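Local coordinates for amino acid ABC transporter, periplasmic amino acid-binding protein (Brucella ovis, PDB 4Z9N), which binds glutathione and probably serves as the periplasmic solute receptor that delivers its ligand to an ABC importer, at residues L68-F74 and L85-T89; L30-S34 and G43-D47; M115-L121 and Y173-D179; I124-L130 and I203-I207. All coordinates share one frame; numbering follows the deposited sequence.

Interaction 1. Residues L68-F74 and L85-T89; sequences LNAKERF and LIRNT. With GSH (glutathione), chain U.
The guanidinium groups of Arg73 and Arg87 lie close together with their planes 38° apart, and glutathione completes the surroundings of both. Over one face of the Arg73 group sits the ligand's glutamyl side-chain oxygen OE1, over the other CZ of Phe74, each displaced toward the rim. At the Arg73 edge, NE binds the carbonyl of Ala70, NH1 donates to Thr89 OG1 at 2.9 Å, and NH1 and NH2 reach the two oxygens of the glutamyl alpha-carboxylate, NH2 to O11 in an almost linear bond of 3.0 Å; NH2 also donates to Gly140 O.

Arg87 carries CD of Arg73 over one face, the two side chains crossing at about a right angle. From its edge, NE points to Leu68 O at 2.8 Å, nearly straight (170°) and in the guanidinium plane. With NE held there, NH1 and NH2 are turned to glutathione OE1, each donating at 3.1 Å, and the three bonds together limit the rotation of the group. Thr89 OG1, which accepts from Arg73, donates a hydrogen bond to Arg87 O and so links Arg73 to the backbone of Arg87. Although Arg73 NH1 and Arg87 NH1 are only 3.6 Å apart, the oxygens gathered around them probably offset the shared charge.

Next to this polar layer, Leu85 CD1 packs against Leu68 CD1 at 3.9 Å and against Arg73 CB. Backbone groups share in recognition, since Asn88 O accepts from the ligand's amino group. An arginine gripping the ligand's alpha-carboxylate in this way is characteristic of the amino-acid site in family 3 solute-binding proteins.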
loop_
_atom_site.group_PDB
_atom_site.type_symbol
_atom_site.label_atom_id
_atom_site.label_comp_id
_atom_site.label_asym_id
_atom_site.label_seq_id
_atom_site.Cartn_x
_atom_site.Cartn_y
_atom_site.Cartn_z
ATOM N N LEU D 68 24.555 -7.474 2.168
ATOM C CA LEU D 68 23.960 -8.487 3.034
ATOM C C LEU D 68 23.386 -9.680 2.252
ATOM O O LEU D 68 22.586 -9.503 1.335
ATOM C CB LEU D 68 22.864 -7.851 3.910
ATOM C CG LEU D 68 23.240 -6.645 4.778
ATOM C CD1 LEU D 68 22.041 -5.847 5.273
ATOM C CD2 LEU D 68 24.034 -7.165 5.970
ATOM N N ASN D 69 23.781 -10.899 2.620
ATOM C CA ASN D 69 23.180 -12.063 1.975
ATOM C C ASN D 69 21.807 -12.318 2.591
ATOM O O ASN D 69 21.398 -11.629 3.538
ATOM C CB ASN D 69 24.103 -13.306 2.054
ATOM C CG ASN D 69 24.255 -13.874 3.456
ATOM O OD1 ASN D 69 23.316 -13.923 4.233
ATOM N ND2 ASN D 69 25.476 -14.322 3.777
ATOM N N ALA D 70 21.087 -13.294 2.049
ATOM C CA ALA D 70 19.679 -13.477 2.383
ATOM C C ALA D 70 19.485 -13.791 3.865
ATOM O O ALA D 70 18.427 -13.516 4.447
ATOM C CB ALA D 70 19.084 -14.583 1.523
ATOM N N LYS D 71 20.517 -14.375 4.467
ATOM C CA LYS D 71 20.442 -14.829 5.850
ATOM C C LYS D 71 20.850 -13.794 6.906
ATOM O O LYS D 71 20.469 -13.910 8.063
ATOM C CB LYS D 71 21.297 -16.075 6.014
ATOM C CG LYS D 71 20.631 -17.324 5.488
ATOM C CD LYS D 71 21.469 -18.549 5.803
ATOM C CE LYS D 71 20.575 -19.749 6.067
ATOM N NZ LYS D 71 21.362 -20.908 6.568
ATOM N N GLU D 72 21.618 -12.783 6.527
ATOM C CA GLU D 72 22.090 -11.836 7.528
ATOM C C GLU D 72 21.348 -10.500 7.452
ATOM O O GLU D 72 21.537 -9.633 8.300
ATOM C CB GLU D 72 23.596 -11.622 7.372
ATOM C CG GLU D 72 23.973 -11.008 6.055
ATOM C CD GLU D 72 25.436 -11.232 5.690
ATOM O OE1 GLU D 72 26.219 -11.692 6.545
ATOM O OE2 GLU D 72 25.799 -10.939 4.536
ATOM N N ARG D 73 20.490 -10.338 6.451
ATOM C CA ARG D 73 19.879 -9.026 6.199
ATOM C C ARG D 73 18.988 -8.528 7.345
ATOM O O ARG D 73 19.010 -7.340 7.684
ATOM C CB ARG D 73 19.076 -9.055 4.891
ATOM C CG ARG D 73 18.039 -10.193 4.815
ATOM C CD ARG D 73 17.301 -10.236 3.472
ATOM N NE ARG D 73 16.732 -11.572 3.253
ATOM C CZ ARG D 73 15.722 -11.857 2.431
ATOM N NH1 ARG D 73 15.101 -10.897 1.747
ATOM N NH2 ARG D 73 15.319 -13.117 2.310
ATOM N N PHE D 74 18.197 -9.408 7.957
ATOM C CA PHE D 74 17.286 -8.913 8.994
ATOM C C PHE D 74 18.055 -8.591 10.290
ATOM O O PHE D 74 17.747 -7.609 10.966
ATOM C CB PHE D 74 16.151 -9.919 9.240
ATOM C CG PHE D 74 15.332 -10.187 8.017
ATOM C CD1 PHE D 74 14.581 -9.171 7.441
ATOM C CD2 PHE D 74 15.382 -11.433 7.397
ATOM C CE1 PHE D 74 13.836 -9.393 6.287
ATOM C CE2 PHE D 74 14.649 -11.681 6.249
ATOM C CZ PHE D 74 13.872 -10.660 5.681
ATOM N N LEU D 85 16.732 -1.190 5.220
ATOM C CA LEU D 85 17.030 -2.329 4.366
ATOM C C LEU D 85 16.226 -2.209 3.088
ATOM O O LEU D 85 15.001 -2.251 3.121
ATOM C CB LEU D 85 16.702 -3.646 5.076
ATOM C CG LEU D 85 16.900 -4.925 4.267
ATOM C CD1 LEU D 85 18.404 -5.210 4.036
ATOM C CD2 LEU D 85 16.244 -6.114 5.001
ATOM N N ILE D 86 16.914 -2.021 1.971
ATOM C CA ILE D 86 16.254 -1.889 0.681
ATOM C C ILE D 86 16.954 -2.884 -0.216
ATOM O O ILE D 86 18.006 -2.598 -0.756
ATOM C CB ILE D 86 16.321 -0.464 0.148
ATOM C CG1 ILE D 86 15.751 0.489 1.195
ATOM C CG2 ILE D 86 15.485 -0.350 -1.144
ATOM C CD1 ILE D 86 15.787 1.960 0.808
ATOM N N ARG D 87 16.383 -4.077 -0.330
ATOM C CA ARG D 87 17.140 -5.199 -0.861
ATOM C C ARG D 87 16.214 -6.328 -1.290
ATOM O O ARG D 87 16.276 -7.419 -0.729
ATOM C CB ARG D 87 18.148 -5.685 0.203
ATOM C CG ARG D 87 19.066 -6.849 -0.208
ATOM C CD ARG D 87 19.291 -7.779 0.967
ATOM N NE ARG D 87 19.923 -9.048 0.593
ATOM C CZ ARG D 87 19.267 -10.065 0.034
ATOM N NH1 ARG D 87 17.979 -9.942 -0.266
ATOM N NH2 ARG D 87 19.913 -11.192 -0.258
ATOM N N ASN D 88 15.378 -6.058 -2.297
ATOM C CA ASN D 88 14.512 -7.075 -2.918
ATOM C C ASN D 88 13.948 -8.043 -1.878
ATOM O O ASN D 88 13.947 -9.252 -2.075
ATOM C CB ASN D 88 15.261 -7.852 -4.062
ATOM C CG ASN D 88 16.641 -8.432 -3.649
ATOM O OD1 ASN D 88 17.588 -7.697 -3.330
ATOM N ND2 ASN D 88 16.768 -9.764 -3.728
ATOM N N THR D 89 13.450 -7.471 -0.784
ATOM C CA THR D 89 13.015 -8.219 0.389
ATOM C C THR D 89 11.494 -8.202 0.516
ATOM O O THR D 89 10.869 -7.147 0.664
ATOM C CB THR D 89 13.657 -7.648 1.663
ATOM O OG1 THR D 89 15.065 -7.956 1.698
ATOM C CG2 THR D 89 12.962 -8.180 2.894
HETATM N N1 GSH U . 12.328 -11.651 -2.262
HETATM C CA1 GSH U . 12.770 -12.929 -1.703
HETATM C C1 GSH U . 12.831 -12.797 -0.183
HETATM O O11 GSH U . 13.049 -13.827 0.514
HETATM O O12 GSH U . 12.678 -11.675 0.376
HETATM C CB1 GSH U . 14.167 -13.328 -2.206
HETATM C CG1 GSH U . 15.174 -12.234 -1.803
HETATM C CD1 GSH U . 16.586 -12.743 -2.071
HETATM O OE1 GSH U . 17.412 -12.786 -1.212
HETATM N N2 GSH U . 16.907 -13.167 -3.413
HETATM C CA2 GSH U . 18.245 -13.674 -3.658
HETATM C C2 GSH U . 19.324 -12.611 -3.408
HETATM O O2 GSH U . 19.106 -11.442 -3.372
HETATM C CB2 GSH U . 18.328 -14.314 -5.048
HETATM S SG2 GSH U . 18.237 -13.086 -6.380
HETATM N N3 GSH U . 20.663 -13.100 -3.156
HETATM C CA3 GSH U . 21.730 -12.170 -2.904
HETATM C C3 GSH U . 22.442 -12.589 -1.618
HETATM O O31 GSH U . 23.551 -12.058 -1.343
HETATM O O32 GSH U . 21.922 -13.441 -0.835
#

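Interaction 2. Residues L30-S34 and G43-D47; sequences LGFAS and GFDVD
Phe44 meets the loop 30-34 first through its CB, which lies 3.4 Å from Gly31 O and over one face of the Phe32 ring. With CG anti to the backbone N (chi1 -178°), the side chain then runs alongside that of Phe32, both pointing the same way. Along the ring, CD2 comes within 3.9 Å of Phe32 CE2, and the planes of this oblique pair are inclined at 57°. The side chain also touches Ile295, Phe296 and Asn299 of helix 292-299, and strand 101-117.

The backbone supplies the polar part. Phe44 N donates to Gly31 O at 2.8 Å, while Phe32 O takes two weak bonds, from Asp45 N at 3.0 Å and from Val46 N at 3.3 Å. Gly43, at the N-cap position of helix 44-57, has no side chain to supply a cap, but its CA does make a CH...O contact with Phe32 O. One residue on from Phe32, Ala33 CB seats against Val46 CG2 at 3.7 Å.

Asp45 brings OD2 to the edge of the Phe32 ring, 3.8 Å from CD2, with its carboxylate plane turned 72° from the ring. The carboxylate's polar partners lie beyond the loop: OD2 accepts from Asn88 N and OD1 from Asn107 ND2.

Taken together, two loop carbonyls accept from three amides of the first helical turn, through one good bond and two weak ones, so capping here is done by main chain. The partially positive N-terminal end of the helix dipole would favour these carbonyl oxygens, and probably also the ionised form of Asp45.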
loop_
_atom_site.group_PDB
_atom_site.type_symbol
_atom_site.label_atom_id
_atom_site.label_comp_id
_atom_site.label_asym_id
_atom_site.label_seq_id
_atom_site.Cartn_x
_atom_site.Cartn_y
_atom_site.Cartn_z
ATOM N N LEU D 30 22.441 -7.612 -10.501
ATOM C CA LEU D 30 22.434 -6.628 -11.581
ATOM C C LEU D 30 21.061 -5.998 -11.715
ATOM O O LEU D 30 20.050 -6.696 -11.736
ATOM C CB LEU D 30 22.862 -7.263 -12.910
ATOM C CG LEU D 30 24.331 -7.684 -12.996
ATOM C CD1 LEU D 30 24.607 -8.518 -14.243
ATOM C CD2 LEU D 30 25.244 -6.459 -12.957
ATOM N N GLY D 31 21.035 -4.671 -11.792
ATOM C CA GLY D 31 19.790 -3.944 -11.961
ATOM C C GLY D 31 19.242 -3.453 -10.642
ATOM O O GLY D 31 18.587 -2.422 -10.579
ATOM N N PHE D 32 19.534 -4.182 -9.572
ATOM C CA PHE D 32 18.987 -3.825 -8.279
ATOM C C PHE D 32 20.026 -3.273 -7.310
ATOM O O PHE D 32 19.794 -2.239 -6.697
ATOM C CB PHE D 32 18.259 -5.031 -7.696
ATOM C CG PHE D 32 16.878 -5.152 -8.234
ATOM C CD1 PHE D 32 16.659 -5.716 -9.484
ATOM C CD2 PHE D 32 15.812 -4.586 -7.559
ATOM C CE1 PHE D 32 15.376 -5.788 -10.007
ATOM C CE2 PHE D 32 14.525 -4.644 -8.081
ATOM C CZ PHE D 32 14.314 -5.244 -9.313
ATOM N N ALA D 33 21.161 -3.949 -7.171
ATOM C CA ALA D 33 22.232 -3.436 -6.320
ATOM C C ALA D 33 23.510 -4.181 -6.608
ATOM O O ALA D 33 23.622 -5.378 -6.331
ATOM C CB ALA D 33 21.880 -3.558 -4.848
ATOM N N SER D 34 24.468 -3.462 -7.170
ATOM C CA SER D 34 25.714 -4.063 -7.606
ATOM C C SER D 34 26.846 -3.055 -7.506
ATOM O O SER D 34 26.691 -1.909 -7.926
ATOM C CB SER D 34 25.574 -4.577 -9.036
ATOM O OG SER D 34 26.677 -5.385 -9.390
ATOM N N GLY D 43 22.044 0.657 -9.039
ATOM C CA GLY D 43 20.889 -0.225 -9.083
ATOM C C GLY D 43 19.589 0.437 -8.629
ATOM O O GLY D 43 19.589 1.556 -8.106
ATOM N N PHE D 44 18.479 -0.268 -8.838
ATOM C CA PHE D 44 17.134 0.219 -8.510
ATOM C C PHE D 44 16.978 0.439 -7.000
ATOM O O PHE D 44 16.552 1.514 -6.564
ATOM C CB PHE D 44 16.086 -0.781 -9.025
ATOM C CG PHE D 44 14.648 -0.370 -8.791
ATOM C CD1 PHE D 44 13.970 0.405 -9.723
ATOM C CD2 PHE D 44 13.964 -0.802 -7.656
ATOM C CE1 PHE D 44 12.637 0.770 -9.519
ATOM C CE2 PHE D 44 12.618 -0.444 -7.451
ATOM C CZ PHE D 44 11.964 0.342 -8.388
ATOM N N ASP D 45 17.330 -0.573 -6.205
ATOM C CA ASP D 45 17.270 -0.422 -4.752
ATOM C C ASP D 45 18.349 0.551 -4.272
ATOM O O ASP D 45 18.123 1.308 -3.338
ATOM C CB ASP D 45 17.419 -1.771 -4.041
ATOM C CG ASP D 45 16.132 -2.579 -4.039
ATOM O OD1 ASP D 45 15.061 -1.973 -4.257
ATOM O OD2 ASP D 45 16.197 -3.818 -3.811
ATOM N N VAL D 46 19.523 0.529 -4.903
ATOM C CA VAL D 46 20.556 1.507 -4.562
ATOM C C VAL D 46 20.037 2.940 -4.722
ATOM O O VAL D 46 20.243 3.789 -3.843
ATOM C CB VAL D 46 21.824 1.289 -5.402
ATOM C CG1 VAL D 46 22.712 2.539 -5.383
ATOM C CG2 VAL D 46 22.591 0.065 -4.866
ATOM N N ASP D 47 19.356 3.218 -5.834
ATOM C CA ASP D 47 18.863 4.577 -6.056
ATOM C C ASP D 47 17.815 4.963 -5.003
ATOM O O ASP D 47 17.693 6.135 -4.636
ATOM C CB ASP D 47 18.265 4.749 -7.464
ATOM C CG ASP D 47 19.326 4.956 -8.540
ATOM O OD1 ASP D 47 18.979 4.825 -9.733
ATOM O OD2 ASP D 47 20.506 5.217 -8.199
#

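Interaction 3. Residues M115-L121 and Y173-D179; sequences MINSKKL and YDSGRCD
Tyr173 pushes its ring against the strand end at Met115-Asn117, and of all the residues here it has the most surface buried. Its CG stands anti to the backbone N (chi1 170°), which sends the ring from the end of helix 166-174 to the strand. CE2 meets the methyl CE of Met115 at 3.8 Å, and Tyr173 OH sits 3.0 Å from Ile116 C, with that carbon at the ring edge. Tyr173 OH is hydrogen-bonded with His201 ND1 on the neighbouring strand 201-203.

Asp179 contributes chiefly its carbonyl. Leu121 CD2 lies 3.8 Å from Asp179 O, and a water joins the same oxygen, at 2.6 Å, to Asn117 N. The carboxylate oxygen Asp179 OD2 accepts from Ser134 N.

Lys120 extends fully beyond CG to the helix end. There NZ binds two waters, one of which donates to Tyr173 O and the other to Asp174 O, while NZ itself stands 3.5 Å from Asp174 O. A positive charge beside these carbonyls would suit the negative end of a helix dipole. The chain leaves the helix at Gly176 with positive phi, the glycine-terminated C-cap known as a Schellman motif.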
loop_
_atom_site.group_PDB
_atom_site.type_symbol
_atom_site.label_atom_id
_atom_site.label_comp_id
_atom_site.label_asym_id
_atom_site.label_seq_id
_atom_site.Cartn_x
_atom_site.Cartn_y
_atom_site.Cartn_z
ATOM N N MET D 115 13.613 -20.280 -14.174
ATOM C CA MET D 115 14.413 -20.070 -15.384
ATOM C C MET D 115 15.139 -21.355 -15.770
ATOM O O MET D 115 15.635 -22.073 -14.893
ATOM C CB MET D 115 15.408 -18.933 -15.164
ATOM C CG MET D 115 16.218 -18.546 -16.403
ATOM S SD MET D 115 17.083 -16.974 -16.150
ATOM C CE MET D 115 18.278 -17.437 -14.896
ATOM N N ILE D 116 15.190 -21.641 -17.071
ATOM C CA ILE D 116 15.912 -22.800 -17.590
ATOM C C ILE D 116 16.810 -22.393 -18.742
ATOM O O ILE D 116 16.621 -21.342 -19.357
ATOM C CB ILE D 116 14.962 -23.914 -18.069
ATOM C CG1 ILE D 116 14.033 -23.378 -19.166
ATOM C CG2 ILE D 116 14.179 -24.512 -16.911
ATOM C CD1 ILE D 116 13.414 -24.438 -20.031
ATOM N N ASN D 117 17.775 -23.250 -19.046
ATOM C CA ASN D 117 18.542 -23.114 -20.271
ATOM C C ASN D 117 17.776 -23.856 -21.348
ATOM O O ASN D 117 17.736 -25.086 -21.346
ATOM C CB ASN D 117 19.957 -23.672 -20.103
ATOM C CG ASN D 117 20.816 -23.447 -21.331
ATOM O OD1 ASN D 117 20.372 -23.661 -22.457
ATOM N ND2 ASN D 117 22.037 -22.971 -21.122
ATOM N N SER D 118 17.174 -23.107 -22.270
ATOM C CA SER D 118 16.318 -23.697 -23.295
ATOM C C SER D 118 17.123 -24.486 -24.321
ATOM O O SER D 118 16.564 -25.288 -25.074
ATOM C CB SER D 118 15.493 -22.614 -23.996
ATOM O OG SER D 118 16.328 -21.677 -24.650
ATOM N N LYS D 119 18.433 -24.268 -24.343
ATOM C CA LYS D 119 19.297 -25.046 -25.222
ATOM C C LYS D 119 19.558 -26.430 -24.613
ATOM O O LYS D 119 19.612 -27.430 -25.333
ATOM C CB LYS D 119 20.608 -24.301 -25.489
ATOM N N LYS D 120 19.699 -26.497 -23.288
ATOM C CA LYS D 120 19.910 -27.782 -22.620
ATOM C C LYS D 120 18.588 -28.488 -22.337
ATOM O O LYS D 120 18.496 -29.716 -22.401
ATOM C CB LYS D 120 20.672 -27.597 -21.311
ATOM C CG LYS D 120 21.970 -26.854 -21.472
ATOM C CD LYS D 120 22.725 -26.778 -20.167
ATOM C CE LYS D 120 24.044 -26.061 -20.374
ATOM N NZ LYS D 120 24.904 -26.155 -19.178
ATOM N N LEU D 121 17.569 -27.706 -22.004
ATOM C CA LEU D 121 16.255 -28.264 -21.713
ATOM C C LEU D 121 15.252 -27.856 -22.777
ATOM O O LEU D 121 14.298 -27.141 -22.497
ATOM C CB LEU D 121 15.756 -27.819 -20.331
ATOM C CG LEU D 121 15.939 -28.775 -19.150
ATOM C CD1 LEU D 121 17.414 -29.058 -18.900
ATOM C CD2 LEU D 121 15.262 -28.218 -17.901
ATOM N N TYR D 173 23.907 -23.550 -11.344
ATOM C CA TYR D 173 22.912 -23.496 -12.407
ATOM C C TYR D 173 23.580 -23.412 -13.782
ATOM O O TYR D 173 23.233 -24.159 -14.697
ATOM C CB TYR D 173 21.976 -22.299 -12.212
ATOM C CG TYR D 173 21.062 -22.037 -13.392
ATOM C CD1 TYR D 173 20.064 -22.939 -13.740
ATOM C CD2 TYR D 173 21.196 -20.880 -14.151
ATOM C CE1 TYR D 173 19.233 -22.701 -14.822
ATOM C CE2 TYR D 173 20.368 -20.630 -15.221
ATOM C CZ TYR D 173 19.390 -21.537 -15.558
ATOM O OH TYR D 173 18.577 -21.281 -16.641
ATOM N N ASP D 174 24.527 -22.490 -13.918
ATOM C CA ASP D 174 25.150 -22.237 -15.213
ATOM C C ASP D 174 25.962 -23.439 -15.678
ATOM O O ASP D 174 26.022 -23.742 -16.876
ATOM C CB ASP D 174 26.040 -20.994 -15.142
ATOM C CG ASP D 174 26.171 -20.303 -16.483
ATOM O OD1 ASP D 174 25.406 -20.674 -17.400
ATOM O OD2 ASP D 174 27.004 -19.380 -16.613
ATOM N N SER D 175 26.578 -24.131 -14.729
ATOM C CA SER D 175 27.435 -25.268 -15.052
ATOM C C SER D 175 26.596 -26.465 -15.485
ATOM O O SER D 175 27.106 -27.413 -16.080
ATOM C CB SER D 175 28.295 -25.643 -13.853
ATOM O OG SER D 175 27.489 -26.231 -12.846
ATOM N N GLY D 176 25.305 -26.418 -15.176
ATOM C CA GLY D 176 24.408 -27.499 -15.534
ATOM C C GLY D 176 24.195 -28.503 -14.418
ATOM O O GLY D 176 23.467 -29.479 -14.586
ATOM N N ARG D 177 24.830 -28.267 -13.274
ATOM C CA ARG D 177 24.590 -29.095 -12.096
ATOM C C ARG D 177 23.117 -29.016 -11.659
ATOM O O ARG D 177 22.563 -29.989 -11.153
ATOM C CB ARG D 177 25.515 -28.685 -10.948
ATOM N N CYS D 178 22.486 -27.862 -11.866
ATOM C CA CYS D 178 21.051 -27.701 -11.616
ATOM C C CYS D 178 20.303 -27.498 -12.935
ATOM O O CYS D 178 20.821 -26.846 -13.850
ATOM C CB CYS D 178 20.769 -26.507 -10.708
ATOM S SG CYS D 178 21.275 -26.638 -8.963
ATOM N N ASP D 179 19.086 -28.026 -13.022
ATOM C CA ASP D 179 18.288 -27.927 -14.240
ATOM C C ASP D 179 17.573 -26.591 -14.376
ATOM O O ASP D 179 17.269 -26.157 -15.486
ATOM C CB ASP D 179 17.247 -29.037 -14.294
ATOM C CG ASP D 179 17.859 -30.397 -14.305
ATOM O OD1 ASP D 179 18.723 -30.638 -15.169
ATOM O OD2 ASP D 179 17.474 -31.217 -13.457
HETATM O O HOH W 1 18.405 -25.626 -17.788
HETATM O O HOH W 2 23.668 -22.628 -18.640
HETATM O O HOH W 3 23.165 -25.122 -17.457
HETATM O O HOH W 4 27.215 -24.339 -19.243
#

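Interaction 4. Residues I124-L130 and I203-I207; sequences INSALQL and ILPEI
Glu206 grips the turn at Ser126-Ala127 with both carboxylate oxygens. OE1 accepts from Ala127 N at 2.8 Å in an almost straight bond (174°), and OE2 accepts from Ser126 OG at 2.5 Å; both donors approach from above the carboxylate plane. A bend at chi2 (79°) brings the carboxylate back over the turn, where Glu206 CB and CG also rest on Ala127 CB. Ser126 OG in turn accepts from Leu128 N, the ST turn that starts the short 3-10 segment 127-128.

Beside this polar grip lies the apolar one. Leu204 lays its two methyls against the backbone of Asn125-Ala127: CD1 packs 3.8 Å from Ala127 N and reaches tip to tip toward Leu130 CD1 at 4.0 Å, while CD2 lies 3.9 Å from Asn125 C. Phe114 of strand 101-117 backs Ala127 and Leu130.

The outer margin is thinner. CD of Pro205 lies 3.4 Å from Asn125 O, and this proline is itself exposed, as are Asn125 and Leu128.

With a hydroxyl and an amide donating to its two oxygens, Glu206 is probably ionised, its charge stabilised by these two donors.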
loop_
_atom_site.group_PDB
_atom_site.type_symbol
_atom_site.label_atom_id
_atom_site.label_comp_id
_atom_site.label_asym_id
_atom_site.label_seq_id
_atom_site.Cartn_x
_atom_site.Cartn_y
_atom_site.Cartn_z
ATOM N N ILE D 124 10.796 -27.711 -23.037
ATOM C CA ILE D 124 10.182 -27.247 -21.793
ATOM C C ILE D 124 9.676 -25.825 -21.974
ATOM O O ILE D 124 10.450 -24.929 -22.294
ATOM C CB ILE D 124 11.160 -27.317 -20.606
ATOM C CG1 ILE D 124 11.613 -28.758 -20.349
ATOM C CG2 ILE D 124 10.519 -26.704 -19.343
ATOM C CD1 ILE D 124 10.500 -29.685 -19.922
ATOM N N ASN D 125 8.377 -25.619 -21.765
ATOM C CA ASN D 125 7.798 -24.286 -21.892
ATOM C C ASN D 125 6.877 -23.956 -20.725
ATOM O O ASN D 125 6.145 -22.976 -20.767
ATOM C CB ASN D 125 7.035 -24.144 -23.220
ATOM C CG ASN D 125 5.818 -25.055 -23.311
ATOM O OD1 ASN D 125 5.636 -25.961 -22.502
ATOM N ND2 ASN D 125 4.990 -24.827 -24.323
ATOM N N SER D 126 6.911 -24.773 -19.680
ATOM C CA SER D 126 6.066 -24.520 -18.523
ATOM C C SER D 126 6.720 -25.050 -17.254
ATOM O O SER D 126 7.369 -26.097 -17.275
ATOM C CB SER D 126 4.693 -25.165 -18.710
ATOM O OG SER D 126 3.969 -25.161 -17.493
ATOM N N ALA D 127 6.535 -24.341 -16.146
ATOM C CA ALA D 127 7.079 -24.814 -14.880
ATOM C C ALA D 127 6.434 -26.135 -14.487
ATOM O O ALA D 127 6.970 -26.861 -13.660
ATOM C CB ALA D 127 6.881 -23.784 -13.777
ATOM N N LEU D 128 5.280 -26.447 -15.070
ATOM C CA LEU D 128 4.592 -27.692 -14.738
ATOM C C LEU D 128 5.271 -28.896 -15.393
ATOM O O LEU D 128 4.878 -30.042 -15.173
ATOM C CB LEU D 128 3.116 -27.618 -15.136
ATOM C CG LEU D 128 2.252 -26.717 -14.241
ATOM C CD1 LEU D 128 0.803 -26.632 -14.736
ATOM C CD2 LEU D 128 2.303 -27.182 -12.785
ATOM N N GLN D 129 6.300 -28.644 -16.193
ATOM C CA GLN D 129 7.034 -29.744 -16.803
ATOM C C GLN D 129 8.346 -30.003 -16.064
ATOM O O GLN D 129 9.233 -30.707 -16.562
ATOM C CB GLN D 129 7.292 -29.459 -18.276
ATOM C CG GLN D 129 6.055 -29.036 -19.052
ATOM C CD GLN D 129 6.403 -28.537 -20.430
ATOM O OE1 GLN D 129 7.293 -27.708 -20.587
ATOM N NE2 GLN D 129 5.703 -29.038 -21.443
ATOM N N LEU D 130 8.450 -29.462 -14.857
ATOM C CA LEU D 130 9.701 -29.522 -14.106
ATOM C C LEU D 130 9.747 -30.612 -13.041
ATOM O O LEU D 130 10.628 -30.589 -12.188
ATOM C CB LEU D 130 9.986 -28.168 -13.448
ATOM C CG LEU D 130 10.335 -27.047 -14.434
ATOM C CD1 LEU D 130 10.585 -25.753 -13.670
ATOM C CD2 LEU D 130 11.532 -27.419 -15.304
ATOM N N ILE D 203 12.911 -17.420 -19.087
ATOM C CA ILE D 203 12.070 -17.357 -17.890
ATOM C C ILE D 203 10.703 -17.907 -18.265
ATOM O O ILE D 203 10.049 -17.393 -19.184
ATOM C CB ILE D 203 11.977 -15.934 -17.346
ATOM C CG1 ILE D 203 13.370 -15.411 -16.977
ATOM C CG2 ILE D 203 11.005 -15.862 -16.170
ATOM C CD1 ILE D 203 13.400 -13.917 -16.643
ATOM N N LEU D 204 10.285 -18.965 -17.580
ATOM C CA LEU D 204 9.039 -19.642 -17.910
ATOM C C LEU D 204 7.871 -18.750 -17.507
ATOM O O LEU D 204 8.045 -17.837 -16.693
ATOM C CB LEU D 204 8.963 -21.018 -17.227
ATOM C CG LEU D 204 10.079 -21.985 -17.631
ATOM C CD1 LEU D 204 10.070 -23.250 -16.804
ATOM C CD2 LEU D 204 9.983 -22.313 -19.112
ATOM N N PRO D 205 6.683 -18.995 -18.088
ATOM C CA PRO D 205 5.567 -18.069 -17.873
ATOM C C PRO D 205 5.016 -18.046 -16.446
ATOM O O PRO D 205 4.507 -17.011 -16.021
ATOM C CB PRO D 205 4.492 -18.587 -18.841
ATOM C CG PRO D 205 5.214 -19.463 -19.811
ATOM C CD PRO D 205 6.322 -20.073 -19.024
ATOM N N GLU D 206 5.096 -19.162 -15.727
ATOM C CA GLU D 206 4.412 -19.272 -14.433
ATOM C C GLU D 206 4.962 -18.333 -13.352
ATOM O O GLU D 206 6.177 -18.213 -13.164
ATOM C CB GLU D 206 4.478 -20.717 -13.922
ATOM C CG GLU D 206 3.538 -21.700 -14.638
ATOM C CD GLU D 206 4.057 -22.165 -15.992
ATOM O OE1 GLU D 206 5.212 -21.847 -16.345
ATOM O OE2 GLU D 206 3.297 -22.867 -16.702
ATOM N N ILE D 207 4.045 -17.676 -12.644
ATOM C CA ILE D 207 4.373 -16.873 -11.469
ATOM C C ILE D 207 3.672 -17.503 -10.294
ATOM O O ILE D 207 2.444 -17.563 -10.287
ATOM C CB ILE D 207 3.948 -15.417 -11.648
ATOM C CG1 ILE D 207 4.705 -14.805 -12.828
ATOM C CG2 ILE D 207 4.128 -14.633 -10.333
ATOM C CD1 ILE D 207 4.159 -13.487 -13.286
#

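How the interactions relate
The four contacts fall into two pairs. Interactions 1 and 2 have centres 13 Å apart and are joined through Asp45 and Asn88, which tie the start of helix 44-57 to the loop that holds glutathione. Interactions 3 and 4, also 13 Å apart between centres, share an apolar seam: Ile116 CD1 lies 3.7 Å from Ile124 CB. The pairs do not touch; interaction 2 comes nearest to the other pair, about 11 Å between nearest atoms from both interactions 3 and 4. Interaction 1 forms part of the glutathione pocket, the Phe32 side chain of interaction 2 is about 8 Å from the ligand, and interactions 3 and 4 belong to the other lobe, consistent with the two-lobed fold of periplasmic binding proteins.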